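PDB 5V13: AAEL008620-PA odorant-binding protein from Aedes aegypti, which binds juvenile hormone III specifically in the mosquito hemolymph, within a helical fold of the odorant-binding protein family. Local coordinates for residues E60-V65 / S121-F126; Q103-N108 / A134-T139; P111-V116 / N127-F132. All blocks are in the same frame, centred on the assembly; numbering follows the deposited sequence.

Interaction 1 of 3, residues E60-V65 / S121-F126. With JH3 (methyl (2E,6E)-9-[(2R)-3,3-dimethyloxiran-2-yl]-3,7-dimethylnona-2,6-dienoate), chain E.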
loop_
_atom_site.group_PDB
_atom_site.type_symbol
_atom_site.label_atom_id
_atom_site.label_comp_id
_atom_site.label_asym_id
_atom_site.label_seq_id
_atom_site.Cartn_x
_atom_site.Cartn_y
_atom_site.Cartn_z
ATOM N N GLU B 60 -25.734 -23.351 14.604
ATOM C CA GLU B 60 -24.353 -22.965 14.343
ATOM C C GLU B 60 -24.279 -21.667 13.541
ATOM O O GLU B 60 -23.402 -20.837 13.791
ATOM C CB GLU B 60 -23.612 -24.095 13.627
ATOM C CG GLU B 60 -23.082 -25.176 14.571
ATOM C CD GLU B 60 -22.022 -24.646 15.537
ATOM O OE1 GLU B 60 -22.387 -24.033 16.566
ATOM O OE2 GLU B 60 -20.816 -24.830 15.264
ATOM N N SER B 61 -25.198 -21.466 12.591
ATOM C CA SER B 61 -25.219 -20.210 11.839
ATOM C C SER B 61 -25.645 -19.034 12.714
ATOM O O SER B 61 -25.129 -17.920 12.565
ATOM C CB SER B 61 -26.164 -20.319 10.641
ATOM O OG SER B 61 -25.827 -21.406 9.801
ATOM N N GLN B 62 -26.636 -19.246 13.583
ATOM C CA GLN B 62 -27.032 -18.197 14.514
ATOM C C GLN B 62 -25.874 -17.825 15.420
ATOM O O GLN B 62 -25.629 -16.639 15.669
ATOM C CB GLN B 62 -28.245 -18.636 15.340
ATOM C CG GLN B 62 -29.486 -18.911 14.507
ATOM C CD GLN B 62 -30.628 -19.501 15.318
ATOM O OE1 GLN B 62 -30.405 -20.270 16.247
ATOM N NE2 GLN B 62 -31.855 -19.145 14.966
ATOM N N CYS B 63 -25.119 -18.820 15.896
ATOM C CA CYS B 63 -23.992 -18.481 16.757
ATOM C C CYS B 63 -22.883 -17.777 15.989
ATOM O O CYS B 63 -22.179 -16.944 16.569
ATOM C CB CYS B 63 -23.446 -19.717 17.454
ATOM S SG CYS B 63 -24.632 -20.367 18.669
ATOM N N TYR B 64 -22.702 -18.095 14.702
ATOM C CA TYR B 64 -21.697 -17.376 13.919
ATOM C C TYR B 64 -22.056 -15.900 13.787
ATOM O O TYR B 64 -21.191 -15.020 13.921
ATOM C CB TYR B 64 -21.543 -18.002 12.531
ATOM C CG TYR B 64 -20.430 -17.365 11.723
ATOM C CD1 TYR B 64 -19.101 -17.650 12.007
ATOM C CD2 TYR B 64 -20.706 -16.448 10.698
ATOM C CE1 TYR B 64 -18.060 -17.048 11.273
ATOM C CE2 TYR B 64 -19.682 -15.854 9.961
ATOM C CZ TYR B 64 -18.363 -16.156 10.256
ATOM O OH TYR B 64 -17.331 -15.573 9.538
ATOM N N VAL B 65 -23.324 -15.607 13.508
ATOM C CA VAL B 65 -23.753 -14.212 13.411
ATOM C C VAL B 65 -23.556 -13.487 14.743
ATOM O O VAL B 65 -23.082 -12.342 14.779
ATOM C CB VAL B 65 -25.210 -14.134 12.923
ATOM C CG1 VAL B 65 -25.682 -12.672 12.892
ATOM C CG2 VAL B 65 -25.330 -14.764 11.531
ATOM N N SER B 121 -28.817 -15.193 23.871
ATOM C CA SER B 121 -28.675 -16.449 23.144
ATOM C C SER B 121 -28.451 -16.189 21.653
ATOM O O SER B 121 -28.826 -15.143 21.112
ATOM C CB SER B 121 -29.904 -17.336 23.348
ATOM O OG SER B 121 -31.023 -16.918 22.576
ATOM N N CYS B 122 -27.811 -17.156 20.989
ATOM C CA CYS B 122 -27.576 -17.026 19.546
ATOM C C CYS B 122 -28.891 -16.837 18.802
ATOM O O CYS B 122 -28.965 -16.073 17.831
ATOM C CB CYS B 122 -26.853 -18.262 18.997
ATOM S SG CYS B 122 -25.267 -18.715 19.763
ATOM N N GLU B 123 -29.947 -17.531 19.252
ATOM C CA GLU B 123 -31.241 -17.408 18.586
ATOM C C GLU B 123 -31.807 -16.000 18.721
ATOM O O GLU B 123 -32.320 -15.439 17.745
ATOM C CB GLU B 123 -32.232 -18.437 19.145
ATOM C CG GLU B 123 -33.595 -18.393 18.461
ATOM C CD GLU B 123 -34.616 -19.322 19.104
ATOM O OE1 GLU B 123 -34.278 -19.999 20.102
ATOM O OE2 GLU B 123 -35.761 -19.371 18.606
ATOM N N SER B 124 -31.744 -15.415 19.923
ATOM C CA SER B 124 -32.324 -14.083 20.102
ATOM C C SER B 124 -31.574 -13.038 19.289
ATOM O O SER B 124 -32.190 -12.139 18.698
ATOM C CB SER B 124 -32.332 -13.694 21.579
ATOM O OG SER B 124 -33.188 -14.540 22.320
ATOM N N VAL B 125 -30.247 -13.128 19.250
ATOM C CA VAL B 125 -29.467 -12.128 18.521
ATOM C C VAL B 125 -29.694 -12.268 17.014
ATOM O O VAL B 125 -29.954 -11.283 16.316
ATOM C CB VAL B 125 -27.976 -12.241 18.897
ATOM C CG1 VAL B 125 -27.124 -11.320 18.053
ATOM C CG2 VAL B 125 -27.762 -11.951 20.387
ATOM N N PHE B 126 -29.627 -13.502 16.495
ATOM C CA PHE B 126 -29.869 -13.742 15.071
ATOM C C PHE B 126 -31.268 -13.282 14.666
ATOM O O PHE B 126 -31.436 -12.585 13.664
ATOM C CB PHE B 126 -29.663 -15.233 14.763
ATOM C CG PHE B 126 -29.920 -15.623 13.344
ATOM C CD1 PHE B 126 -31.191 -16.001 12.924
ATOM C CD2 PHE B 126 -28.868 -15.683 12.430
ATOM C CE1 PHE B 126 -31.416 -16.387 11.609
ATOM C CE2 PHE B 126 -29.084 -16.066 11.112
ATOM C CZ PHE B 126 -30.353 -16.423 10.701
HETATM C C1 JH3 E . -15.015 -14.697 5.324
HETATM O O2 JH3 E . -14.809 -14.145 4.258
HETATM O O1 JH3 E . -13.946 -15.471 5.901
HETATM C CM JH3 E . -12.679 -15.487 5.241
HETATM C C2 JH3 E . -16.278 -14.608 6.080
HETATM C C3 JH3 E . -17.394 -13.968 5.722
HETATM C "C3'" JH3 E . -17.554 -13.209 4.434
HETATM C C4 JH3 E . -18.542 -14.018 6.702
HETATM C C5 JH3 E . -19.174 -12.633 6.801
HETATM C C6 JH3 E . -19.991 -12.546 8.071
HETATM C C7 JH3 E . -21.315 -12.760 8.105
HETATM C "C7'" JH3 E . -22.068 -13.147 6.860
HETATM C C8 JH3 E . -22.031 -12.633 9.441
HETATM C C9 JH3 E . -23.067 -11.496 9.440
HETATM C CA JH3 E . -22.490 -10.176 8.934
HETATM O O3 JH3 E . -23.396 -9.061 9.087
HETATM C CB JH3 E . -22.295 -9.096 9.997
HETATM C "CB'" JH3 E . -21.105 -8.178 9.696
HETATM C CC JH3 E . -22.714 -9.355 11.436
#

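Interaction 2 of 3, residues Q103-N108 / A134-T139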
loop_
_atom_site.group_PDB
_atom_site.type_symbol
_atom_site.label_atom_id
_atom_site.label_comp_id
_atom_site.label_asym_id
_atom_site.label_seq_id
_atom_site.Cartn_x
_atom_site.Cartn_y
_atom_site.Cartn_z
ATOM N N GLN B 103 -29.406 6.119 2.299
ATOM C CA GLN B 103 -30.431 6.797 3.088
ATOM C C GLN B 103 -31.447 5.804 3.644
ATOM O O GLN B 103 -31.952 5.982 4.761
ATOM C CB GLN B 103 -31.131 7.863 2.246
ATOM C CG GLN B 103 -32.107 8.730 3.034
ATOM C CD GLN B 103 -31.438 9.464 4.182
ATOM O OE1 GLN B 103 -30.308 9.943 4.058
ATOM N NE2 GLN B 103 -32.131 9.553 5.307
ATOM N N ALA B 104 -31.764 4.755 2.879
ATOM C CA ALA B 104 -32.684 3.738 3.388
ATOM C C ALA B 104 -32.118 3.055 4.627
ATOM O O ALA B 104 -32.831 2.859 5.620
ATOM C CB ALA B 104 -32.992 2.706 2.299
ATOM N N LEU B 105 -30.837 2.691 4.594
ATOM C CA LEU B 105 -30.220 2.100 5.778
ATOM C C LEU B 105 -30.273 3.064 6.961
ATOM O O LEU B 105 -30.650 2.673 8.071
ATOM C CB LEU B 105 -28.784 1.674 5.464
ATOM C CG LEU B 105 -28.051 0.873 6.556
ATOM C CD1 LEU B 105 -27.104 -0.167 5.961
ATOM C CD2 LEU B 105 -27.289 1.801 7.488
ATOM N N LYS B 106 -29.954 4.340 6.730
ATOM C CA LYS B 106 -30.058 5.329 7.801
ATOM C C LYS B 106 -31.462 5.384 8.401
ATOM O O LYS B 106 -31.615 5.478 9.625
ATOM C CB LYS B 106 -29.663 6.705 7.282
ATOM C CG LYS B 106 -28.174 6.900 7.114
ATOM C CD LYS B 106 -27.892 8.332 6.716
ATOM C CE LYS B 106 -26.444 8.533 6.359
ATOM N NZ LYS B 106 -26.289 9.821 5.611
ATOM N N ASN B 107 -32.501 5.340 7.561
ATOM C CA ASN B 107 -33.866 5.424 8.080
ATOM C C ASN B 107 -34.287 4.149 8.810
ATOM O O ASN B 107 -35.094 4.210 9.749
ATOM C CB ASN B 107 -34.855 5.712 6.947
ATOM C CG ASN B 107 -34.598 7.047 6.267
ATOM O OD1 ASN B 107 -33.879 7.894 6.788
ATOM N ND2 ASN B 107 -35.190 7.235 5.099
ATOM N N ASN B 108 -33.771 2.994 8.396
ATOM C CA ASN B 108 -34.263 1.714 8.900
ATOM C C ASN B 108 -33.491 1.175 10.100
ATOM O O ASN B 108 -34.032 0.330 10.833
ATOM C CB ASN B 108 -34.221 0.660 7.792
ATOM C CG ASN B 108 -35.358 0.798 6.799
ATOM O OD1 ASN B 108 -36.466 1.212 7.144
ATOM N ND2 ASN B 108 -35.093 0.421 5.559
ATOM N N ALA B 134 -31.950 -8.780 6.012
ATOM C CA ALA B 134 -32.585 -9.141 4.746
ATOM C C ALA B 134 -32.838 -7.907 3.897
ATOM O O ALA B 134 -32.662 -7.940 2.673
ATOM C CB ALA B 134 -33.895 -9.900 4.999
ATOM N N THR B 135 -33.212 -6.802 4.539
ATOM C CA THR B 135 -33.595 -5.592 3.829
ATOM C C THR B 135 -32.393 -4.841 3.273
ATOM O O THR B 135 -32.525 -4.161 2.247
ATOM C CB THR B 135 -34.414 -4.692 4.766
ATOM O OG1 THR B 135 -35.515 -5.438 5.305
ATOM C CG2 THR B 135 -34.959 -3.463 4.033
ATOM N N HIS B 136 -31.218 -4.956 3.916
ATOM C CA HIS B 136 -30.032 -4.202 3.519
ATOM C C HIS B 136 -28.838 -5.109 3.255
ATOM O O HIS B 136 -27.691 -4.696 3.421
ATOM C CB HIS B 136 -29.696 -3.147 4.573
ATOM C CG HIS B 136 -30.791 -2.148 4.754
ATOM N ND1 HIS B 136 -31.058 -1.166 3.823
ATOM C CD2 HIS B 136 -31.733 -2.020 5.717
ATOM C CE1 HIS B 136 -32.096 -0.454 4.222
ATOM N NE2 HIS B 136 -32.522 -0.948 5.371
ATOM N N HIS B 137 -29.109 -6.341 2.821
ATOM C CA HIS B 137 -28.087 -7.372 2.657
ATOM C C HIS B 137 -26.877 -6.872 1.866
ATOM O O HIS B 137 -25.738 -6.918 2.345
ATOM C CB HIS B 137 -28.731 -8.584 1.968
ATOM C CG HIS B 137 -27.810 -9.747 1.793
ATOM N ND1 HIS B 137 -27.041 -9.923 0.664
ATOM C CD2 HIS B 137 -27.541 -10.801 2.601
ATOM C CE1 HIS B 137 -26.330 -11.032 0.787
ATOM N NE2 HIS B 137 -26.618 -11.583 1.952
ATOM N N SER B 138 -27.104 -6.407 0.637
ATOM C CA SER B 138 -25.972 -6.064 -0.225
ATOM C C SER B 138 -25.247 -4.813 0.257
ATOM O O SER B 138 -24.039 -4.669 0.017
ATOM C CB SER B 138 -26.449 -5.882 -1.668
ATOM O OG SER B 138 -27.316 -4.768 -1.774
ATOM N N THR B 139 -25.957 -3.907 0.942
ATOM C CA THR B 139 -25.305 -2.731 1.518
ATOM C C THR B 139 -24.406 -3.123 2.691
ATOM O O THR B 139 -23.270 -2.659 2.785
ATOM C CB THR B 139 -26.359 -1.710 1.960
ATOM O OG1 THR B 139 -27.099 -1.249 0.819
ATOM C CG2 THR B 139 -25.724 -0.514 2.662
#

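Interaction 3 of 3, residues P111-V116 / N127-F132. With JH3 (methyl (2E,6E)-9-[(2R)-3,3-dimethyloxiran-2-yl]-3,7-dimethylnona-2,6-dienoate), chain E.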
loop_
_atom_site.group_PDB
_atom_site.type_symbol
_atom_site.label_atom_id
_atom_site.label_comp_id
_atom_site.label_asym_id
_atom_site.label_seq_id
_atom_site.Cartn_x
_atom_site.Cartn_y
_atom_site.Cartn_z
ATOM N N PRO B 111 -35.282 1.715 13.758
ATOM C CA PRO B 111 -36.540 0.978 13.961
ATOM C C PRO B 111 -36.392 -0.531 13.849
ATOM O O PRO B 111 -37.013 -1.258 14.637
ATOM C CB PRO B 111 -37.485 1.555 12.889
ATOM C CG PRO B 111 -36.649 2.332 11.965
ATOM C CD PRO B 111 -35.419 2.755 12.717
ATOM N N MET B 112 -35.563 -1.030 12.925
ATOM C CA MET B 112 -35.439 -2.479 12.761
ATOM C C MET B 112 -34.536 -3.132 13.808
ATOM O O MET B 112 -34.709 -4.317 14.107
ATOM C CB MET B 112 -34.916 -2.803 11.366
ATOM C CG MET B 112 -35.950 -2.585 10.275
ATOM S SD MET B 112 -35.276 -2.927 8.649
ATOM C CE MET B 112 -36.732 -2.650 7.641
ATOM N N LEU B 113 -33.575 -2.409 14.377
ATOM C CA LEU B 113 -32.647 -3.015 15.331
ATOM C C LEU B 113 -32.926 -2.653 16.785
ATOM O O LEU B 113 -32.268 -3.204 17.675
ATOM C CB LEU B 113 -31.210 -2.639 14.976
ATOM C CG LEU B 113 -30.718 -3.274 13.685
ATOM C CD1 LEU B 113 -29.407 -2.643 13.264
ATOM C CD2 LEU B 113 -30.587 -4.828 13.836
ATOM N N ALA B 114 -33.881 -1.765 17.046
ATOM C CA ALA B 114 -34.117 -1.282 18.400
ATOM C C ALA B 114 -34.715 -2.367 19.282
ATOM O O ALA B 114 -35.426 -3.263 18.816
ATOM C CB ALA B 114 -35.060 -0.080 18.393
ATOM N N GLY B 115 -34.433 -2.264 20.578
ATOM C CA GLY B 115 -35.046 -3.135 21.559
ATOM C C GLY B 115 -34.036 -3.927 22.359
ATOM O O GLY B 115 -33.090 -4.485 21.799
ATOM N N VAL B 116 -34.224 -3.981 23.670
ATOM C CA VAL B 116 -33.368 -4.785 24.534
ATOM C C VAL B 116 -33.891 -6.214 24.518
ATOM O O VAL B 116 -35.097 -6.447 24.662
ATOM C CB VAL B 116 -33.339 -4.206 25.958
ATOM C CG1 VAL B 116 -32.508 -5.083 26.886
ATOM C CG2 VAL B 116 -32.790 -2.785 25.930
ATOM N N ASN B 127 -32.292 -13.658 15.439
ATOM C CA ASN B 127 -33.655 -13.280 15.070
ATOM C C ASN B 127 -33.857 -11.769 15.087
ATOM O O ASN B 127 -34.597 -11.226 14.255
ATOM C CB ASN B 127 -34.645 -13.963 15.999
ATOM C CG ASN B 127 -34.778 -15.419 15.682
ATOM O OD1 ASN B 127 -34.339 -15.869 14.618
ATOM N ND2 ASN B 127 -35.377 -16.173 16.586
ATOM N N LYS B 128 -33.212 -11.072 16.024
ATOM C CA LYS B 128 -33.358 -9.622 16.078
ATOM C C LYS B 128 -32.703 -8.959 14.870
ATOM O O LYS B 128 -33.217 -7.964 14.349
ATOM C CB LYS B 128 -32.776 -9.099 17.400
ATOM C CG LYS B 128 -32.729 -7.569 17.538
ATOM C CD LYS B 128 -34.099 -6.931 17.249
ATOM C CE LYS B 128 -34.822 -6.513 18.516
ATOM N NZ LYS B 128 -36.110 -5.812 18.217
ATOM N N TYR B 129 -31.608 -9.530 14.376
ATOM C CA TYR B 129 -30.898 -8.985 13.220
ATOM C C TYR B 129 -31.622 -9.247 11.897
ATOM O O TYR B 129 -31.341 -8.566 10.900
ATOM C CB TYR B 129 -29.507 -9.609 13.198
ATOM C CG TYR B 129 -28.468 -9.006 12.271
ATOM C CD1 TYR B 129 -28.200 -7.640 12.272
ATOM C CD2 TYR B 129 -27.695 -9.824 11.463
ATOM C CE1 TYR B 129 -27.208 -7.100 11.437
ATOM C CE2 TYR B 129 -26.725 -9.306 10.639
ATOM C CZ TYR B 129 -26.484 -7.948 10.629
ATOM O OH TYR B 129 -25.495 -7.445 9.817
ATOM N N ALA B 130 -32.539 -10.218 11.862
ATOM C CA ALA B 130 -32.927 -10.847 10.597
ATOM C C ALA B 130 -33.554 -9.856 9.617
ATOM O O ALA B 130 -33.182 -9.829 8.437
ATOM C CB ALA B 130 -33.878 -12.016 10.869
ATOM N N THR B 131 -34.507 -9.031 10.081
ATOM C CA THR B 131 -35.224 -8.139 9.162
ATOM C C THR B 131 -34.281 -7.108 8.546
ATOM O O THR B 131 -34.284 -6.884 7.327
ATOM C CB THR B 131 -36.380 -7.435 9.883
ATOM O OG1 THR B 131 -37.366 -8.396 10.291
ATOM C CG2 THR B 131 -37.051 -6.425 8.963
ATOM N N PHE B 132 -33.462 -6.468 9.382
ATOM C CA PHE B 132 -32.486 -5.501 8.887
ATOM C C PHE B 132 -31.519 -6.150 7.907
ATOM O O PHE B 132 -31.177 -5.571 6.866
ATOM C CB PHE B 132 -31.725 -4.904 10.077
ATOM C CG PHE B 132 -30.686 -3.882 9.699
ATOM C CD1 PHE B 132 -31.057 -2.593 9.359
ATOM C CD2 PHE B 132 -29.328 -4.199 9.741
ATOM C CE1 PHE B 132 -30.098 -1.647 9.018
ATOM C CE2 PHE B 132 -28.362 -3.260 9.412
ATOM C CZ PHE B 132 -28.745 -1.975 9.051
HETATM C C1 JH3 E . -15.015 -14.697 5.324
HETATM O O2 JH3 E . -14.809 -14.145 4.258
HETATM O O1 JH3 E . -13.946 -15.471 5.901
HETATM C CM JH3 E . -12.679 -15.487 5.241
HETATM C C2 JH3 E . -16.278 -14.608 6.080
HETATM C C3 JH3 E . -17.394 -13.968 5.722
HETATM C "C3'" JH3 E . -17.554 -13.209 4.434
HETATM C C4 JH3 E . -18.542 -14.018 6.702
HETATM C C5 JH3 E . -19.174 -12.633 6.801
HETATM C C6 JH3 E . -19.991 -12.546 8.071
HETATM C C7 JH3 E . -21.315 -12.760 8.105
HETATM C "C7'" JH3 E . -22.068 -13.147 6.860
HETATM C C8 JH3 E . -22.031 -12.633 9.441
HETATM C C9 JH3 E . -23.067 -11.496 9.440
HETATM C CA JH3 E . -22.490 -10.176 8.934
HETATM O O3 JH3 E . -23.396 -9.061 9.087
HETATM C CB JH3 E . -22.295 -9.096 9.997
HETATM C "CB'" JH3 E . -21.105 -8.178 9.696
HETATM C CC JH3 E . -22.714 -9.355 11.436
HETATM O O HOH W 1 -33.885 -6.442 12.241
#

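Interaction 1 of 3, residues E60-V65 / S121-F126
Gln62 lies across the ring of Phe126 at about a right angle, its CG set over one face 3.9 Å from the ring centroid, a CH-pi contact offset toward the rim. Val65 meets the same ring differently: its CG2 sits at the edge, in the ring plane, 3.8 Å from Phe126 CD2. Phe126 points toward helix 59-71, CG anti to its backbone N (chi1 178°), and these two side chains receive its ring. Beyond CG, Gln62 runs extended beside Glu123, both pointing the same way with amide and carboxylate planes 20° apart; Gln62 OE1 comes within 3.8 Å of Glu123 CA. One of the cystines of this odorant-binding protein fold joins the helices here: Cys63 SG and Cys122 SG are bonded at 2.1 Å with a torsion of 98° about the S-S bond, and the two CA atoms are 4.8 Å apart. Cys122 opens the first turn of its helix, which Ser121 N-caps by accepting from Ser124 N at its OG. Tyr64 points away from helix 122-135, and its ring lies in the hormone pocket. Its OH, hydrogen-bonded to Tyr33 O, lies 3.5 Å from C4 of the bound JH3.

Interaction 2 of 3, residues Q103-N108 / A134-T139
His136 reaches the helix of Leu105 and Asn108 with its imidazole, and Asn108 ND2 donates to His136 NE2 over 2.9 Å. The bond is fairly straight, 160° at the hydrogen, and lies close to both the ring plane and the amide plane, although those planes are 49° apart. As the acceptor in this bond, NE2 should carry no proton, so the neutral tautomer protonated at ND1 is probable; ND1 itself is buried without a polar partner in the model. His136 points toward helix 99-113, with CG anti to the carbonyl carbon (chi1 -61°). One ring face rests on the backbone of Leu105, whose CA is 3.9 Å from the ring centroid in a CH-pi contact. Thr135 CG2 covers the opposite face toward the rim, while Ala104 CB comes to the edge, 3.8 Å from His136 CE1. The His136 ring also meets that of Phe132. Leu105 CD1 touches Thr139 CG2 at 3.6 Å. His136 stands at the break between helices 122-135 and 137-143, so helix 99-113 packs against both, and Leu105 also touches Ala91 of helix 84-94.

Interaction 3 of 3, residues P111-V116 / N127-F132
The turn that ends helix 99-113 packs against the middle of helix 122-135, beside the epoxide end of the hormone pocket. Leu113 CD1 sits over the centre of the Phe132 ring, 3.9 Å from its centroid and 12° off the normal, in a CH-pi contact. Leu113 CD2 reaches the edge of the Tyr129 ring, 4.0 Å from Tyr129 CD1, with the two side chains side by side and pointing the same way. Met112, extended beyond CG, crosses Thr131 at about a right angle and brings SD to the edge of the Phe132 ring, 3.9 Å from Thr131 CG2. Lys128, bent at chi2 and chi3, brings NZ to Ala114 O, just past the end of helix 99-113, and donates to it over 2.7 Å. Gly115 follows with phi 122°, a backbone conformation that calls for glycine. A water joins the backbones, accepting from Phe132 N and lying 2.9 Å from Met112 O and 2.7 Å from Lys128 O. Phe87 meets the Phe132 ring edge-to-face, and Phe82 of strand 81-82 touches Leu113 and Lys128. On the pocket side, Tyr129 OH donates to the epoxide oxygen O3 of JH3 over 2.7 Å, a polar contact in a pocket lined largely by aromatic and aliphatic side chains, an arrangement suited to a small lipophilic ligand in an odorant-binding protein fold.

How the interactions relate
From the N terminus, helix 59-71 comes first, and interaction 1 closes the longest loop, 55 residues, when the chain returns at the start of helix 122-135. Helix 99-113 and the turn after it lie within that loop and supply the first segments of interactions 2 and 3, whose second segments follow residue 126; interaction 1 therefore crosses both. Interaction 3 closes a short loop of 10 residues, wholly contained in the 25-residue loop of interaction 2. All three share helix 122-135, used successively at its start, middle and end. Interaction 3 touches both others: Tyr129 CD2 meets Val65 CG1, and Phe132 CZ meets Leu105 CG, each at 3.8 Å. Interactions 1 and 3 both reach JH3.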